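Side-chain contacts in conserved exported protein (Bacteroides fragilis, PDB 3CLW), which probably hydrolyses O-glycosidic bonds, as a TIM-barrel glycoside hydrolase of family 30, though its substrate is not established: residues Ser25-Cys30 and Leu126-Ser131; Pro183-Asn188 and Ala310-Ile315; Gly233-Leu238 and Thr306-Ser311; Leu336-Ile341 and Trp354-Ala359. All coordinates share one frame; numbering follows the deposited sequence.

Contact 1. Residues Ser25-Cys30 and Leu126-Ser131; sequences SDAWRC and LFFTNS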
loop_
_atom_site.group_PDB
_atom_site.type_symbol
_atom_site.label_atom_id
_atom_site.label_comp_id
_atom_site.label_asym_id
_atom_site.label_seq_id
_atom_site.Cartn_x
_atom_site.Cartn_y
_atom_site.Cartn_z
ATOM N N SER A 25 -5.105 0.700 3.668
ATOM C CA SER A 25 -5.099 0.225 5.032
ATOM C C SER A 25 -6.362 0.675 5.791
ATOM O O SER A 25 -6.868 1.779 5.578
ATOM C CB SER A 25 -3.809 0.762 5.681
ATOM O OG SER A 25 -3.664 0.298 6.987
ATOM N N ASP A 26 -6.861 -0.192 6.665
ATOM C CA ASP A 26 -8.001 0.107 7.539
ATOM C C ASP A 26 -7.653 0.851 8.850
ATOM O O ASP A 26 -8.501 1.019 9.728
ATOM C CB ASP A 26 -8.728 -1.199 7.856
ATOM C CG ASP A 26 -8.088 -1.990 8.992
ATOM O OD1 ASP A 26 -6.964 -1.670 9.434
ATOM O OD2 ASP A 26 -8.757 -2.940 9.463
ATOM N N ALA A 27 -6.397 1.258 8.995
ATOM C CA ALA A 27 -5.866 1.589 10.337
ATOM C C ALA A 27 -6.590 2.787 10.968
ATOM O O ALA A 27 -6.926 3.771 10.259
ATOM C CB ALA A 27 -4.401 1.847 10.263
ATOM N N TRP A 28 -6.842 2.680 12.279
ATOM C CA TRP A 28 -7.292 3.795 13.113
ATOM C C TRP A 28 -8.748 4.197 12.911
ATOM O O TRP A 28 -9.535 4.074 13.837
ATOM C CB TRP A 28 -6.388 5.009 12.973
ATOM C CG TRP A 28 -4.962 4.752 13.328
ATOM C CD1 TRP A 28 -4.442 3.695 14.059
ATOM C CD2 TRP A 28 -3.842 5.571 12.958
ATOM N NE1 TRP A 28 -3.065 3.831 14.156
ATOM C CE2 TRP A 28 -2.682 4.972 13.493
ATOM C CE3 TRP A 28 -3.719 6.775 12.251
ATOM C CZ2 TRP A 28 -1.418 5.523 13.321
ATOM C CZ3 TRP A 28 -2.434 7.341 12.107
ATOM C CH2 TRP A 28 -1.319 6.711 12.633
ATOM N N ARG A 29 -9.101 4.601 11.691
ATOM C CA ARG A 29 -10.386 5.248 11.411
ATOM C C ARG A 29 -11.545 4.343 11.027
ATOM O O ARG A 29 -12.692 4.612 11.392
ATOM C CB ARG A 29 -10.162 6.418 10.429
ATOM C CG ARG A 29 -9.107 7.340 11.042
ATOM C CD ARG A 29 -8.828 8.576 10.278
ATOM N NE ARG A 29 -7.723 8.439 9.348
ATOM C CZ ARG A 29 -6.456 8.773 9.567
ATOM N NH1 ARG A 29 -6.024 9.218 10.731
ATOM N NH2 ARG A 29 -5.609 8.635 8.576
ATOM N N CYS A 30 -11.240 3.257 10.331
ATOM C CA CYS A 30 -12.246 2.321 9.873
ATOM C C CYS A 30 -12.967 1.608 11.011
ATOM O O CYS A 30 -14.148 1.211 10.873
ATOM C CB CYS A 30 -11.626 1.321 8.874
ATOM S SG CYS A 30 -11.252 2.162 7.294
ATOM N N LEU A 126 -4.600 -8.823 3.946
ATOM C CA LEU A 126 -3.320 -8.874 4.661
ATOM C C LEU A 126 -3.604 -8.397 6.068
ATOM O O LEU A 126 -4.280 -7.357 6.250
ATOM C CB LEU A 126 -2.248 -8.008 3.983
ATOM C CG LEU A 126 -0.827 -7.926 4.592
ATOM C CD1 LEU A 126 0.237 -7.580 3.526
ATOM C CD2 LEU A 126 -0.730 -6.954 5.747
ATOM N N PHE A 127 -3.132 -9.163 7.054
ATOM C CA PHE A 127 -3.196 -8.803 8.483
ATOM C C PHE A 127 -1.851 -8.255 8.937
ATOM O O PHE A 127 -0.812 -8.915 8.743
ATOM C CB PHE A 127 -3.504 -10.054 9.307
ATOM C CG PHE A 127 -4.959 -10.407 9.359
ATOM C CD1 PHE A 127 -5.418 -11.330 10.284
ATOM C CD2 PHE A 127 -5.885 -9.790 8.490
ATOM C CE1 PHE A 127 -6.776 -11.636 10.338
ATOM C CE2 PHE A 127 -7.253 -10.080 8.562
ATOM C CZ PHE A 127 -7.697 -10.997 9.488
ATOM N N PHE A 128 -1.856 -7.067 9.530
ATOM C CA PHE A 128 -0.612 -6.439 9.982
ATOM C C PHE A 128 -0.731 -5.944 11.419
ATOM O O PHE A 128 -1.817 -5.561 11.849
ATOM C CB PHE A 128 -0.087 -5.327 9.025
ATOM C CG PHE A 128 -0.833 -4.007 9.115
ATOM C CD1 PHE A 128 -2.019 -3.803 8.418
ATOM C CD2 PHE A 128 -0.338 -2.969 9.897
ATOM C CE1 PHE A 128 -2.711 -2.553 8.488
ATOM C CE2 PHE A 128 -1.032 -1.756 10.003
ATOM C CZ PHE A 128 -2.221 -1.548 9.278
ATOM N N THR A 129 0.396 -5.985 12.137
ATOM C CA THR A 129 0.519 -5.484 13.490
ATOM C C THR A 129 1.599 -4.403 13.581
ATOM O O THR A 129 2.648 -4.449 12.878
ATOM C CB THR A 129 0.891 -6.586 14.510
ATOM O OG1 THR A 129 1.899 -7.456 13.942
ATOM C CG2 THR A 129 -0.314 -7.384 14.910
ATOM N N ASN A 130 1.291 -3.444 14.462
ATOM C CA ASN A 130 2.136 -2.359 14.876
ATOM C C ASN A 130 2.783 -2.628 16.231
ATOM O O ASN A 130 3.743 -1.967 16.620
ATOM C CB ASN A 130 1.313 -1.090 14.980
ATOM C CG ASN A 130 1.058 -0.489 13.651
ATOM O OD1 ASN A 130 1.876 -0.631 12.722
ATOM N ND2 ASN A 130 -0.085 0.177 13.518
ATOM N N SER A 131 2.252 -3.603 16.942
ATOM C CA SER A 131 2.861 -4.035 18.187
ATOM C C SER A 131 2.308 -5.407 18.484
ATOM O O SER A 131 1.220 -5.779 17.984
ATOM C CB SER A 131 2.537 -3.041 19.337
ATOM O OG SER A 131 2.747 -3.597 20.635
#
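S25 meets F128 through its hydroxyl. With OG anti to the backbone N (chi1 -177°), it lies 3.3 Å from F128 CZ and hardly farther from CE1, reaching the ring obliquely. D26 comes next and approaches more loosely, its OD1 standing 4.4 Å from F128 CE1. That carboxylate is held by other residues: OD1 accepts from the backbone N of N71 and OD2 from Q110 NE2. A27 closes the row of contacts, its CB lying at the edge of the F128 ring near the ring plane, 4.2 Å from CZ. The same methyl group rests over one face of the W28 indole, offset toward its rim, while W28 meets W357 edge-to-face. A backbone hydrogen bond from R29 N to A27 O (2.7 Å) closes a classic gamma turn at W28, beyond which the chain leaves the ring. On the other side, F128 holds CG between its backbone N and carbonyl carbon (chi1 76°), swinging the phenyl group toward S25 and A27. R69 adds a cation-pi contact to the ring. The buried contact joins the ends of strands 6-25 and 125-128 and the loop after the former, as expected at the C-terminal mouth of a TIM barrel.

Contact 2. Residues Pro183-Asn188 and Ala310-Ile315; sequences PNNEPN and ASEYCI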
loop_
_atom_site.group_PDB
_atom_site.type_symbol
_atom_site.label_atom_id
_atom_site.label_comp_id
_atom_site.label_asym_id
_atom_site.label_seq_id
_atom_site.Cartn_x
_atom_site.Cartn_y
_atom_site.Cartn_z
ATOM N N PRO A 183 4.172 -9.095 10.416
ATOM C CA PRO A 183 4.303 -9.001 11.883
ATOM C C PRO A 183 4.944 -7.701 12.382
ATOM O O PRO A 183 4.704 -7.289 13.531
ATOM C CB PRO A 183 5.175 -10.225 12.236
ATOM C CG PRO A 183 6.073 -10.382 11.023
ATOM C CD PRO A 183 5.182 -10.009 9.831
ATOM N N ASN A 184 5.708 -7.032 11.533
ATOM C CA ASN A 184 6.469 -5.861 11.997
ATOM C C ASN A 184 6.348 -4.685 11.050
ATOM O O ASN A 184 6.431 -4.859 9.820
ATOM C CB ASN A 184 7.953 -6.217 12.149
ATOM C CG ASN A 184 8.198 -7.302 13.200
ATOM O OD1 ASN A 184 7.966 -8.502 12.953
ATOM N ND2 ASN A 184 8.679 -6.882 14.388
ATOM N N ASN A 185 6.140 -3.500 11.622
ATOM C CA ASN A 185 6.035 -2.279 10.849
ATOM C C ASN A 185 7.183 -1.331 11.122
ATOM O O ASN A 185 7.538 -1.079 12.280
ATOM C CB ASN A 185 4.753 -1.536 11.192
ATOM C CG ASN A 185 4.590 -0.256 10.382
ATOM O OD1 ASN A 185 4.590 -0.308 9.153
ATOM N ND2 ASN A 185 4.413 0.891 11.066
ATOM N N GLU A 186 7.739 -0.780 10.058
ATOM C CA GLU A 186 8.837 0.178 10.172
ATOM C C GLU A 186 9.780 -0.145 11.367
ATOM O O GLU A 186 9.933 0.652 12.280
ATOM C CB GLU A 186 8.272 1.603 10.199
ATOM C CG GLU A 186 7.432 1.897 8.954
ATOM C CD GLU A 186 6.996 3.353 8.800
ATOM O OE1 GLU A 186 7.139 4.137 9.743
ATOM O OE2 GLU A 186 6.520 3.727 7.709
ATOM N N PRO A 187 10.402 -1.342 11.350
ATOM C CA PRO A 187 11.253 -1.745 12.480
ATOM C C PRO A 187 12.545 -0.910 12.628
ATOM O O PRO A 187 13.166 -0.925 13.686
ATOM C CB PRO A 187 11.549 -3.225 12.192
ATOM C CG PRO A 187 11.483 -3.343 10.742
ATOM C CD PRO A 187 10.376 -2.381 10.301
ATOM N N ASN A 188 12.900 -0.148 11.602
ATOM C CA ASN A 188 13.956 0.877 11.675
ATOM C C ASN A 188 13.626 2.040 12.624
ATOM O O ASN A 188 14.516 2.742 13.102
ATOM C CB ASN A 188 14.170 1.459 10.279
ATOM C CG ASN A 188 12.871 2.017 9.675
ATOM O OD1 ASN A 188 12.015 1.273 9.168
ATOM N ND2 ASN A 188 12.725 3.338 9.734
ATOM N N ALA A 310 5.593 -2.119 -2.697
ATOM C CA ALA A 310 5.562 -0.819 -2.024
ATOM C C ALA A 310 4.322 -0.897 -1.106
ATOM O O ALA A 310 3.182 -1.037 -1.572
ATOM C CB ALA A 310 5.511 0.335 -3.052
ATOM N N SER A 311 4.541 -0.923 0.201
ATOM C CA SER A 311 3.476 -1.402 1.086
ATOM C C SER A 311 2.869 -0.352 2.017
ATOM O O SER A 311 2.012 -0.677 2.844
ATOM C CB SER A 311 3.965 -2.593 1.906
ATOM O OG SER A 311 5.134 -2.209 2.640
ATOM N N GLU A 312 3.316 0.894 1.902
ATOM C CA GLU A 312 2.706 2.004 2.645
ATOM C C GLU A 312 3.182 3.322 2.117
ATOM O O GLU A 312 4.358 3.518 1.917
ATOM C CB GLU A 312 2.999 1.933 4.144
ATOM C CG GLU A 312 2.045 2.798 4.986
ATOM C CD GLU A 312 2.497 2.988 6.413
ATOM O OE1 GLU A 312 2.630 2.006 7.171
ATOM O OE2 GLU A 312 2.707 4.148 6.794
ATOM N N TYR A 313 2.239 4.231 1.882
ATOM C CA TYR A 313 2.545 5.629 1.611
ATOM C C TYR A 313 1.361 6.542 1.937
ATOM O O TYR A 313 0.206 6.147 1.796
ATOM C CB TYR A 313 2.932 5.848 0.142
ATOM C CG TYR A 313 3.311 7.288 -0.128
ATOM C CD1 TYR A 313 4.493 7.837 0.425
ATOM C CD2 TYR A 313 2.455 8.135 -0.866
ATOM C CE1 TYR A 313 4.830 9.157 0.210
ATOM C CE2 TYR A 313 2.778 9.452 -1.092
ATOM C CZ TYR A 313 3.958 9.967 -0.556
ATOM O OH TYR A 313 4.274 11.290 -0.788
ATOM N N CYS A 314 1.670 7.766 2.354
ATOM C CA CYS A 314 0.722 8.900 2.321
ATOM C C CYS A 314 1.549 10.189 2.230
ATOM O O CYS A 314 2.762 10.162 2.497
ATOM C CB CYS A 314 -0.195 8.911 3.544
ATOM S SG CYS A 314 0.633 9.199 5.096
ATOM N N ILE A 315 0.918 11.304 1.841
ATOM C CA ILE A 315 1.599 12.602 1.790
ATOM C C ILE A 315 1.997 13.003 3.191
ATOM O O ILE A 315 1.152 13.249 4.057
ATOM C CB ILE A 315 0.732 13.733 1.194
ATOM C CG1 ILE A 315 0.158 13.349 -0.164
ATOM C CG2 ILE A 315 1.544 15.036 1.118
ATOM C CD1 ILE A 315 1.164 13.148 -1.278
HETATM O O HOH W 1 3.859 3.230 9.333
#
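N185 and E312 are the closest pair of two loops, their CA atoms 9.8 Å apart, neither loop in regular secondary structure, that follow strands 178-182 and 307-310. These are the positions after the fourth and seventh barrel strands where retaining glycosidases of clan GH-A, to which family 30 belongs, carry their two catalytic glutamates, which is consistent with E186 and E312 as that pair. E186 has a left-handed backbone conformation (phi 34°) and sends an extended side chain across E312 at about a right angle. Their carboxylate planes are 19° apart and OE2 of E186 is 3.9 Å from OE2 of E312. Separate hydrogen bonds orient the two groups: E186 OE2 with H277 ND1, and E312 OE2 with Y279 OH. The N185 amide end reaches across, inclined by 21° to the E312 carboxylate, its OD1 3.6 Å from E312 OE1 in a contact between two oxygens. One ordered water spans this pair, accepting from N185 ND2 at 3.0 Å and donating to E312 OE1 at 2.8 Å.

Contact 3. Residues Gly233-Leu238 and Thr306-Ser311; sequences GDMKYL and TKFWAS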
loop_
_atom_site.group_PDB
_atom_site.type_symbol
_atom_site.label_atom_id
_atom_site.label_comp_id
_atom_site.label_asym_id
_atom_site.label_seq_id
_atom_site.Cartn_x
_atom_site.Cartn_y
_atom_site.Cartn_z
ATOM N N GLY A 233 10.415 1.793 6.978
ATOM C CA GLY A 233 9.821 3.108 6.740
ATOM C C GLY A 233 10.396 3.906 5.591
ATOM O O GLY A 233 9.750 4.810 5.062
ATOM N N ASP A 234 11.618 3.565 5.203
ATOM C CA ASP A 234 12.368 4.283 4.173
ATOM C C ASP A 234 13.091 3.213 3.360
ATOM O O ASP A 234 13.705 2.291 3.940
ATOM C CB ASP A 234 13.356 5.272 4.837
ATOM C CG ASP A 234 14.001 6.256 3.837
ATOM O OD1 ASP A 234 14.367 5.845 2.716
ATOM O OD2 ASP A 234 14.172 7.443 4.190
ATOM N N MET A 235 13.018 3.314 2.028
ATOM C CA MET A 235 13.628 2.303 1.154
ATOM C C MET A 235 15.174 2.232 1.353
ATOM O O MET A 235 15.812 1.302 0.900
ATOM C CB MET A 235 13.273 2.565 -0.321
ATOM C CG MET A 235 11.843 2.192 -0.762
ATOM S SD MET A 235 11.279 3.129 -2.228
ATOM C CE MET A 235 10.060 1.979 -2.840
ATOM N N LYS A 236 15.759 3.207 2.049
ATOM C CA LYS A 236 17.232 3.243 2.204
ATOM C C LYS A 236 17.702 2.111 3.102
ATOM O O LYS A 236 18.793 1.615 2.932
ATOM C CB LYS A 236 17.750 4.602 2.698
ATOM C CG LYS A 236 17.502 4.869 4.157
ATOM C CD LYS A 236 17.912 6.258 4.571
ATOM C CE LYS A 236 17.489 6.491 6.014
ATOM N NZ LYS A 236 17.983 7.797 6.587
ATOM N N TYR A 237 16.834 1.672 4.013
ATOM C CA TYR A 237 17.117 0.530 4.879
ATOM C C TYR A 237 17.170 -0.807 4.131
ATOM O O TYR A 237 17.496 -1.829 4.713
ATOM C CB TYR A 237 16.106 0.490 6.009
ATOM C CG TYR A 237 16.282 1.625 6.977
ATOM C CD1 TYR A 237 17.244 1.557 8.001
ATOM C CD2 TYR A 237 15.499 2.781 6.881
ATOM C CE1 TYR A 237 17.405 2.612 8.891
ATOM C CE2 TYR A 237 15.654 3.816 7.767
ATOM C CZ TYR A 237 16.612 3.739 8.766
ATOM O OH TYR A 237 16.756 4.791 9.654
ATOM N N LEU A 238 16.824 -0.805 2.850
ATOM C CA LEU A 238 16.955 -2.017 2.053
ATOM C C LEU A 238 18.438 -2.328 1.706
ATOM O O LEU A 238 18.770 -3.449 1.311
ATOM C CB LEU A 238 16.108 -1.926 0.785
ATOM C CG LEU A 238 14.573 -1.911 1.005
ATOM C CD1 LEU A 238 13.858 -1.918 -0.284
ATOM C CD2 LEU A 238 14.088 -3.072 1.895
ATOM N N THR A 306 12.574 -12.910 -6.386
ATOM C CA THR A 306 11.895 -12.262 -5.277
ATOM C C THR A 306 11.149 -11.049 -5.772
ATOM O O THR A 306 11.681 -10.259 -6.524
ATOM C CB THR A 306 12.893 -11.914 -4.164
ATOM O OG1 THR A 306 13.498 -13.136 -3.731
ATOM C CG2 THR A 306 12.219 -11.216 -2.959
ATOM N N LYS A 307 9.890 -10.943 -5.369
ATOM C CA LYS A 307 9.076 -9.759 -5.660
ATOM C C LYS A 307 9.418 -8.536 -4.777
ATOM O O LYS A 307 10.038 -8.646 -3.712
ATOM C CB LYS A 307 7.592 -10.105 -5.542
ATOM C CG LYS A 307 7.041 -10.976 -6.666
ATOM C CD LYS A 307 5.646 -11.391 -6.356
ATOM C CE LYS A 307 5.019 -12.070 -7.551
ATOM N NZ LYS A 307 3.592 -12.436 -7.298
ATOM N N PHE A 308 8.991 -7.370 -5.248
ATOM C CA PHE A 308 8.936 -6.188 -4.411
ATOM C C PHE A 308 7.482 -5.671 -4.249
ATOM O O PHE A 308 6.711 -5.719 -5.195
ATOM C CB PHE A 308 9.848 -5.078 -4.976
ATOM C CG PHE A 308 9.848 -3.838 -4.128
ATOM C CD1 PHE A 308 10.483 -3.839 -2.898
ATOM C CD2 PHE A 308 9.164 -2.710 -4.541
ATOM C CE1 PHE A 308 10.467 -2.709 -2.097
ATOM C CE2 PHE A 308 9.121 -1.585 -3.758
ATOM C CZ PHE A 308 9.771 -1.571 -2.530
ATOM N N TRP A 309 7.136 -5.207 -3.045
ATOM C CA TRP A 309 5.857 -4.526 -2.759
ATOM C C TRP A 309 6.149 -3.175 -2.112
ATOM O O TRP A 309 6.897 -3.078 -1.106
ATOM C CB TRP A 309 4.984 -5.334 -1.792
ATOM C CG TRP A 309 4.119 -6.427 -2.391
ATOM C CD1 TRP A 309 4.277 -7.042 -3.620
ATOM C CD2 TRP A 309 2.985 -7.065 -1.768
ATOM N NE1 TRP A 309 3.301 -7.995 -3.795
ATOM C CE2 TRP A 309 2.498 -8.031 -2.678
ATOM C CE3 TRP A 309 2.317 -6.895 -0.526
ATOM C CZ2 TRP A 309 1.402 -8.836 -2.392
ATOM C CZ3 TRP A 309 1.222 -7.717 -0.242
ATOM C CH2 TRP A 309 0.773 -8.663 -1.178
ATOM N N ALA A 310 5.593 -2.119 -2.697
ATOM C CA ALA A 310 5.562 -0.819 -2.024
ATOM C C ALA A 310 4.322 -0.897 -1.106
ATOM O O ALA A 310 3.182 -1.037 -1.572
ATOM C CB ALA A 310 5.511 0.335 -3.052
ATOM N N SER A 311 4.541 -0.923 0.201
ATOM C CA SER A 311 3.476 -1.402 1.086
ATOM C C SER A 311 2.869 -0.352 2.017
ATOM O O SER A 311 2.012 -0.677 2.844
ATOM C CB SER A 311 3.965 -2.593 1.906
ATOM O OG SER A 311 5.134 -2.209 2.640
#
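M235 and L238 carry the apolar contact by reaching the F308 ring at different carbons. M235 CE sits 3.6 Å from F308 CZ and nearly as close to CE2; L238 CD1 comes within 3.9 Å of F308 CE1. Both methyl groups approach obliquely. The phenyl group extends to them because its CG is anti to the backbone N (chi1 -179°), and the M235 side chain crosses it at about a right angle. Within 233-238, hydrogen bonds shape the backbone. D234 OD1 accepts from K236 N at 3.1 Å (N-H...O 157°), forming an Asx turn in which the donor lies 32° out of the carboxylate plane. The short 3-10 segment 235-238 continues from there, with L238 N bonded to M235 O at 3.0 Å, and presents M235 and L238 on the same side. F308 projects from strand 307-310 into this buried layer, where M235 also packs on I291 and I295 of helix 285-300 and L238 on V274 of strand 270-276.

Contact 4. Residues Leu336-Ile341 and Trp354-Ala359; sequences LYVARI and WQWWTA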
loop_
_atom_site.group_PDB
_atom_site.type_symbol
_atom_site.label_atom_id
_atom_site.label_comp_id
_atom_site.label_asym_id
_atom_site.label_seq_id
_atom_site.Cartn_x
_atom_site.Cartn_y
_atom_site.Cartn_z
ATOM N N LEU A 336 -1.091 13.867 -9.168
ATOM C CA LEU A 336 0.012 13.567 -10.085
ATOM C C LEU A 336 1.319 13.227 -9.367
ATOM O O LEU A 336 2.060 12.396 -9.848
ATOM C CB LEU A 336 0.250 14.716 -11.058
ATOM C CG LEU A 336 -0.841 15.075 -12.063
ATOM C CD1 LEU A 336 -0.628 16.507 -12.509
ATOM C CD2 LEU A 336 -0.864 14.136 -13.255
ATOM N N TYR A 337 1.594 13.852 -8.221
ATOM C CA TYR A 337 2.785 13.531 -7.424
ATOM C C TYR A 337 2.798 12.047 -7.019
ATOM O O TYR A 337 3.840 11.364 -7.102
ATOM C CB TYR A 337 2.815 14.420 -6.192
ATOM C CG TYR A 337 4.017 14.279 -5.271
ATOM C CD1 TYR A 337 3.978 13.427 -4.172
ATOM C CD2 TYR A 337 5.179 15.058 -5.468
ATOM C CE1 TYR A 337 5.039 13.311 -3.314
ATOM C CE2 TYR A 337 6.264 14.971 -4.587
ATOM C CZ TYR A 337 6.186 14.079 -3.513
ATOM O OH TYR A 337 7.239 13.964 -2.624
ATOM N N VAL A 338 1.631 11.550 -6.608
ATOM C CA VAL A 338 1.513 10.183 -6.141
ATOM C C VAL A 338 1.468 9.245 -7.323
ATOM O O VAL A 338 2.070 8.200 -7.273
ATOM C CB VAL A 338 0.296 9.970 -5.208
ATOM C CG1 VAL A 338 0.209 8.532 -4.759
ATOM C CG2 VAL A 338 0.386 10.863 -3.988
ATOM N N ALA A 339 0.764 9.617 -8.390
ATOM C CA ALA A 339 0.784 8.808 -9.608
ATOM C C ALA A 339 2.226 8.580 -10.119
ATOM O O ALA A 339 2.517 7.569 -10.706
ATOM C CB ALA A 339 -0.074 9.415 -10.677
ATOM N N ARG A 340 3.105 9.546 -9.897
ATOM C CA ARG A 340 4.521 9.436 -10.278
ATOM C C ARG A 340 5.264 8.412 -9.402
ATOM O O ARG A 340 6.050 7.603 -9.912
ATOM C CB ARG A 340 5.206 10.810 -10.176
ATOM C CG ARG A 340 6.727 10.737 -10.416
ATOM C CD ARG A 340 7.337 12.103 -10.656
ATOM N NE ARG A 340 7.368 12.880 -9.427
ATOM C CZ ARG A 340 7.992 14.044 -9.328
ATOM N NH1 ARG A 340 8.620 14.558 -10.393
ATOM N NH2 ARG A 340 8.003 14.694 -8.174
ATOM N N ILE A 341 4.993 8.431 -8.096
ATOM C CA ILE A 341 5.494 7.375 -7.242
ATOM C C ILE A 341 5.041 6.019 -7.768
ATOM O O ILE A 341 5.867 5.098 -7.893
ATOM C CB ILE A 341 5.063 7.508 -5.777
ATOM C CG1 ILE A 341 5.545 8.825 -5.188
ATOM C CG2 ILE A 341 5.656 6.350 -4.957
ATOM C CD1 ILE A 341 4.801 9.248 -3.939
ATOM N N TRP A 354 1.255 -1.956 -5.029
ATOM C CA TRP A 354 1.403 -0.589 -4.497
ATOM C C TRP A 354 0.284 -0.356 -3.480
ATOM O O TRP A 354 -0.887 -0.567 -3.798
ATOM C CB TRP A 354 1.371 0.466 -5.620
ATOM C CG TRP A 354 1.924 1.755 -5.141
ATOM C CD1 TRP A 354 3.233 2.167 -5.210
ATOM C CD2 TRP A 354 1.210 2.795 -4.444
ATOM N NE1 TRP A 354 3.366 3.401 -4.621
ATOM C CE2 TRP A 354 2.147 3.801 -4.126
ATOM C CE3 TRP A 354 -0.131 2.961 -4.042
ATOM C CZ2 TRP A 354 1.785 4.981 -3.446
ATOM C CZ3 TRP A 354 -0.487 4.115 -3.355
ATOM C CH2 TRP A 354 0.473 5.119 -3.077
ATOM N N GLN A 355 0.637 0.050 -2.260
ATOM C CA GLN A 355 -0.344 0.095 -1.166
ATOM C C GLN A 355 -0.337 1.433 -0.424
ATOM O O GLN A 355 0.717 1.919 0.010
ATOM C CB GLN A 355 -0.117 -1.066 -0.190
ATOM C CG GLN A 355 0.254 -2.399 -0.899
ATOM C CD GLN A 355 0.215 -3.588 0.012
ATOM O OE1 GLN A 355 0.856 -3.578 1.063
ATOM N NE2 GLN A 355 -0.530 -4.627 -0.371
ATOM N N TRP A 356 -1.512 2.042 -0.336
ATOM C CA TRP A 356 -1.719 3.229 0.498
ATOM C C TRP A 356 -1.583 2.899 1.975
ATOM O O TRP A 356 -1.757 1.751 2.370
ATOM C CB TRP A 356 -3.152 3.797 0.280
ATOM C CG TRP A 356 -3.273 4.606 -0.921
ATOM C CD1 TRP A 356 -3.817 4.230 -2.126
ATOM C CD2 TRP A 356 -2.848 5.961 -1.076
ATOM N NE1 TRP A 356 -3.764 5.281 -3.013
ATOM C CE2 TRP A 356 -3.170 6.353 -2.397
ATOM C CE3 TRP A 356 -2.217 6.890 -0.225
ATOM C CZ2 TRP A 356 -2.874 7.624 -2.891
ATOM C CZ3 TRP A 356 -1.922 8.153 -0.715
ATOM C CH2 TRP A 356 -2.264 8.517 -2.026
ATOM N N TRP A 357 -1.297 3.920 2.775
ATOM C CA TRP A 357 -1.572 3.895 4.200
ATOM C C TRP A 357 -3.121 4.009 4.363
ATOM O O TRP A 357 -3.895 3.454 3.545
ATOM C CB TRP A 357 -0.742 5.021 4.884
ATOM C CG TRP A 357 -0.946 5.281 6.354
ATOM C CD1 TRP A 357 -1.145 6.501 6.929
ATOM C CD2 TRP A 357 -1.000 4.322 7.434
ATOM N NE1 TRP A 357 -1.308 6.375 8.283
ATOM C CE2 TRP A 357 -1.236 5.049 8.622
ATOM C CE3 TRP A 357 -0.903 2.925 7.507
ATOM C CZ2 TRP A 357 -1.357 4.436 9.877
ATOM C CZ3 TRP A 357 -1.019 2.312 8.751
ATOM C CH2 TRP A 357 -1.247 3.072 9.923
ATOM N N THR A 358 -3.602 4.673 5.396
ATOM C CA THR A 358 -5.056 4.734 5.628
ATOM C C THR A 358 -5.841 5.207 4.369
ATOM O O THR A 358 -5.499 6.221 3.770
ATOM C CB THR A 358 -5.378 5.661 6.780
ATOM O OG1 THR A 358 -4.876 6.963 6.459
ATOM C CG2 THR A 358 -4.725 5.178 8.117
ATOM N N ALA A 359 -6.864 4.451 3.967
ATOM C CA ALA A 359 -7.774 4.852 2.883
ATOM C C ALA A 359 -8.478 6.219 3.156
ATOM O O ALA A 359 -8.783 6.975 2.229
ATOM C CB ALA A 359 -8.800 3.770 2.674
#
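V338 sets CG1 into the angle between two indoles that touch each other, 3.7 Å from W356 CH2 and 3.8 Å from W354 CH2, oblique to both rings. Its CG2 adds a 4.0 Å contact with W356 CH2. One helical turn on, I341 places CG2 at the edge of the W354 ring, near the ring plane and 3.7 Å from NE1. V338 CG1 and I341 CG2 are both anti to the backbone N (chi1 180° for V338), which aims them at the strand. The tryptophans also order one another: W354 CZ3 stands 3.4 Å above a face of W356, offset toward its rim, while W356 CD1 lies at the edge of W354. Farther out, W356 NE1 is hydrogen-bonded to T396 OG1, and M392 of the same helix 391-400 touches both V338 and W356. W354 packs on F22 of strand 6-25 and on I342 of helix 328-347. The chain then turns a corner at W357. Locally the helix and strand axes come within 11.1 Å and run at 143°, the roughly antiparallel relation of a helix returning outside a parallel barrel. Helix 328-347 links strand 307-310 to strand 353-356, so this is the helix-strand packing of the last beta-alpha-beta crossover of the TIM barrel.

Contact 2 marks the probable active site, and the other three lie within about 13 Å of it, centre to centre, in one barrel. Contact 3 is closest, about 9 Å away between centres; it shares A310 and S311 with contact 2, and N188 OD1 accepts from G233 N at 2.8 Å. Contact 1 lies about 11 Å from contact 2, joined by T129 OG1 to P183 O and by N130 packing on N185. Contact 4, about 13 Å from contact 2, is tied to it through Y313 O and W357 N (2.9 Å). S25 closes the circuit by backbone bonds with W357 and A359, although the centres of contacts 1 and 4 are about 17 Å apart. Strands 307-310 and 353-356, side by side, join contacts 3 and 4.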